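Local coordinates for protein alpha-1,2-mannosidase (Bacteroides thetaiotaomicron, PDB 2WW2) that hydrolyses alpha-mannosidic bonds with inversion at the anomeric carbon, as a calcium-dependent member of glycoside hydrolase family 92, at residues N359-S364 with A404-I409. Sequence-based numbering, arbitrary orientation.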
ATOM      1  N   ASN A 359      -4.656 -47.517  -5.893  1.00  8.09           N
ATOM      2  CA  ASN A 359      -5.499 -48.240  -4.954  1.00  8.25           C
ATOM      3  C   ASN A 359      -6.717 -47.391  -4.565  1.00  8.31           C
ATOM      4  O   ASN A 359      -7.828 -47.889  -4.512  1.00  8.23           O
ATOM      5  CB  ASN A 359      -4.719 -48.628  -3.688  1.00  7.64           C
ATOM      6  CG  ASN A 359      -3.654 -49.675  -3.949  1.00  9.03           C
ATOM      7  OD1 ASN A 359      -3.697 -50.381  -4.955  1.00  9.28           O
ATOM      8  ND2 ASN A 359      -2.683 -49.777  -3.041  1.00  7.37           N
ATOM      9  N   ALA A 360      -6.499 -46.115  -4.269  1.00  8.56           N
ATOM     10  CA  ALA A 360      -7.608 -45.222  -3.892  1.00  8.57           C
ATOM     11  C   ALA A 360      -8.594 -45.142  -5.042  1.00  8.83           C
ATOM     12  O   ALA A 360      -9.823 -45.149  -4.838  1.00  8.82           O
ATOM     13  CB  ALA A 360      -7.066 -43.811  -3.533  1.00  7.99           C
ATOM     14  N   TYR A 361      -8.058 -45.066  -6.261  1.00  8.59           N
ATOM     15  CA  TYR A 361      -8.899 -45.065  -7.470  1.00  9.22           C
ATOM     16  C   TYR A 361      -9.722 -46.354  -7.568  1.00  9.78           C
ATOM     17  O   TYR A 361     -10.924 -46.309  -7.862  1.00  9.68           O
ATOM     18  CB  TYR A 361      -8.040 -44.868  -8.732  1.00  8.42           C
ATOM     19  CG  TYR A 361      -8.759 -45.140 -10.040  1.00  9.58           C
ATOM     20  CD1 TYR A 361      -9.628 -44.203 -10.595  1.00  8.97           C
ATOM     21  CD2 TYR A 361      -8.559 -46.334 -10.727  1.00  9.47           C
ATOM     22  CE1 TYR A 361     -10.281 -44.461 -11.804  1.00 10.94           C
ATOM     23  CE2 TYR A 361      -9.195 -46.594 -11.927  1.00 12.39           C
ATOM     24  CZ  TYR A 361     -10.056 -45.660 -12.455  1.00 12.07           C
ATOM     25  OH  TYR A 361     -10.674 -45.934 -13.655  1.00 14.76           O
ATOM     26  N   ASN A 362      -9.088 -47.502  -7.308  1.00 10.21           N
ATOM     27  CA  ASN A 362      -9.813 -48.770  -7.377  1.00 10.78           C
ATOM     28  C   ASN A 362     -10.902 -48.828  -6.300  1.00 10.80           C
ATOM     29  O   ASN A 362     -11.997 -49.328  -6.535  1.00 10.88           O
ATOM     30  CB  ASN A 362      -8.861 -49.972  -7.239  1.00 10.83           C
ATOM     31  CG  ASN A 362      -7.999 -50.177  -8.471  1.00 11.47           C
ATOM     32  OD1 ASN A 362      -8.382 -49.792  -9.571  1.00 12.64           O
ATOM     33  ND2 ASN A 362      -6.838 -50.792  -8.294  1.00 11.63           N
ATOM     34  N   GLU A 363     -10.589 -48.298  -5.123  1.00 10.29           N
ATOM     35  CA  GLU A 363     -11.498 -48.359  -3.985  1.00 10.51           C
ATOM     36  C   GLU A 363     -12.620 -47.311  -4.003  1.00 10.57           C
ATOM     37  O   GLU A 363     -13.628 -47.485  -3.318  1.00 11.54           O
ATOM     38  CB  GLU A 363     -10.692 -48.276  -2.676  1.00  9.90           C
ATOM     39  CG  GLU A 363      -9.925 -49.547  -2.407  1.00 10.75           C
ATOM     40  CD  GLU A 363      -8.625 -49.332  -1.651  1.00 10.96           C
ATOM     41  OE1 GLU A 363      -8.524 -48.380  -0.847  1.00 11.10           O
ATOM     42  OE2 GLU A 363      -7.697 -50.131  -1.854  1.00 12.62           O
ATOM     43  N   SER A 364     -12.463 -46.234  -4.769  1.00  9.57           N
ATOM     44  CA  SER A 364     -13.433 -45.130  -4.717  1.00  9.72           C
ATOM     45  C   SER A 364     -13.960 -44.646  -6.066  1.00  9.54           C
ATOM     46  O   SER A 364     -14.951 -43.918  -6.120  1.00  9.27           O
ATOM     47  CB  SER A 364     -12.823 -43.922  -3.993  1.00  9.70           C
ATOM     48  OG  SER A 364     -11.921 -43.248  -4.845  1.00 10.12           O
ATOM     49  N   ALA A 404      -3.222 -47.041 -14.971  1.00 11.42           N
ATOM     50  CA  ALA A 404      -2.909 -45.648 -14.626  1.00 10.50           C
ATOM     51  C   ALA A 404      -3.479 -44.691 -15.675  1.00 10.12           C
ATOM     52  O   ALA A 404      -4.074 -43.675 -15.331  1.00  9.15           O
ATOM     53  CB  ALA A 404      -1.395 -45.435 -14.455  1.00 10.37           C
ATOM     54  N   LEU A 405      -3.313 -45.023 -16.956  1.00  9.65           N
ATOM     55  CA  LEU A 405      -3.849 -44.157 -18.000  1.00 10.06           C
ATOM     56  C   LEU A 405      -5.375 -44.014 -17.882  1.00 10.74           C
ATOM     57  O   LEU A 405      -5.929 -42.928 -18.101  1.00 10.94           O
ATOM     58  CB  LEU A 405      -3.488 -44.686 -19.391  1.00 10.16           C
ATOM     59  CG  LEU A 405      -3.992 -43.801 -20.544  1.00  9.43           C
ATOM     60  CD1 LEU A 405      -3.529 -42.344 -20.400  1.00  9.43           C
ATOM     61  CD2 LEU A 405      -3.561 -44.367 -21.891  1.00 10.80           C
ATOM     62  N   GLU A 406      -6.050 -45.125 -17.580  1.00 10.61           N
ATOM     63  CA  GLU A 406      -7.509 -45.135 -17.471  1.00 10.79           C
ATOM     64  C   GLU A 406      -7.943 -44.213 -16.336  1.00 10.11           C
ATOM     65  O   GLU A 406      -8.870 -43.412 -16.489  1.00  9.20           O
ATOM     66  CB  GLU A 406      -7.994 -46.562 -17.219  1.00 11.88           C
ATOM     67  CG  GLU A 406      -9.431 -46.696 -16.760  1.00 15.37           C
ATOM     68  CD  GLU A 406      -9.722 -48.089 -16.182  1.00 19.96           C
ATOM     69  OE1 GLU A 406      -9.718 -49.059 -16.959  1.00 21.23           O
ATOM     70  OE2 GLU A 406      -9.955 -48.210 -14.958  1.00 20.83           O
ATOM     71  N   ALA A 407      -7.246 -44.326 -15.207  1.00  8.64           N
ATOM     72  CA  ALA A 407      -7.517 -43.502 -14.041  1.00  8.46           C
ATOM     73  C   ALA A 407      -7.308 -42.015 -14.346  1.00  8.37           C
ATOM     74  O   ALA A 407      -8.106 -41.171 -13.930  1.00  8.27           O
ATOM     75  CB  ALA A 407      -6.606 -43.939 -12.869  1.00  7.89           C
ATOM     76  N   MET A 408      -6.230 -41.704 -15.067  1.00  7.87           N
ATOM     77  CA  MET A 408      -5.897 -40.320 -15.420  1.00  7.59           C
ATOM     78  C   MET A 408      -6.973 -39.715 -16.302  1.00  6.97           C
ATOM     79  O   MET A 408      -7.445 -38.606 -16.057  1.00  6.61           O
ATOM     80  CB  MET A 408      -4.575 -40.271 -16.192  1.00  7.79           C
ATOM     81  CG  MET A 408      -3.337 -40.519 -15.349  1.00  9.25           C
ATOM     82  SD  MET A 408      -1.924 -40.663 -16.466  1.00 11.78           S
ATOM     83  CE  MET A 408      -0.748 -41.391 -15.319  1.00  9.13           C
ATOM     84  N   ILE A 409      -7.339 -40.442 -17.353  1.00  6.25           N
ATOM     85  CA  ILE A 409      -8.362 -39.968 -18.255  1.00  6.39           C
ATOM     86  C   ILE A 409      -9.692 -39.771 -17.515  1.00  7.19           C
ATOM     87  O   ILE A 409     -10.397 -38.775 -17.747  1.00  8.08           O
ATOM     88  CB  ILE A 409      -8.560 -40.937 -19.456  1.00  6.60           C
ATOM     89  CG1 ILE A 409      -7.314 -40.922 -20.346  1.00  7.13           C
ATOM     90  CG2 ILE A 409      -9.783 -40.531 -20.270  1.00  6.01           C
ATOM     91  CD1 ILE A 409      -7.319 -41.988 -21.416  1.00  7.72           C
TER
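Glu406 and Ala407 share a single tyrosine, Tyr361, and the trio is a compact example of how one large aromatic side chain can link two neighbouring helices. Followed from its start, the 404-409 segment first turns its small and apolar side chains elsewhere: Ala404 and Leu405 rest on Phe461 of helix 444-465. Glu406 is the first to meet the tyrosine. With CG anti to the backbone N (chi1 166°) and the chain extended beyond it, its carboxylate reaches the rim of the ring, where Tyr361 OH donates a hydrogen bond to Glu406 OE2 at 2.7 Å. The hydroxyl comes in on the anti side of that oxygen, slightly out of the carboxylate plane, and the ring and carboxylate planes stand 53° apart. Lys403, nearly one turn back, makes a long, weak ion pair with the same oxygen.

The contact belongs to the catalytic domain of family 92, an (alpha/alpha)6-barrel type of domain as in its relatives, where it joins the C-terminal end of helix 347-364 to helix 401-413. The two segments come closest at Tyr361 and Ala407, whose alpha carbons lie 6.9 Å apart, with the tyrosine ring laid over the alanine.

Next comes Ala407, whose methyl group sits almost exactly over the middle of one ring face, CB lying 3.5 Å from the Tyr361 centroid and 3° off the normal, a CH-pi contact. Its CA also approaches the ring, 3.7 Å from Tyr361 CE1. A leucine in place of Tyr361 would probably leave Glu406 OE2 without its hydroxyl donor and the Ala407 methyl without a flat surface to lie on. After Ala407, Met408 faces the other way, packing among Val385, Leu388 and Val389 of helix 383-393 and against Ile458 of helix 444-465.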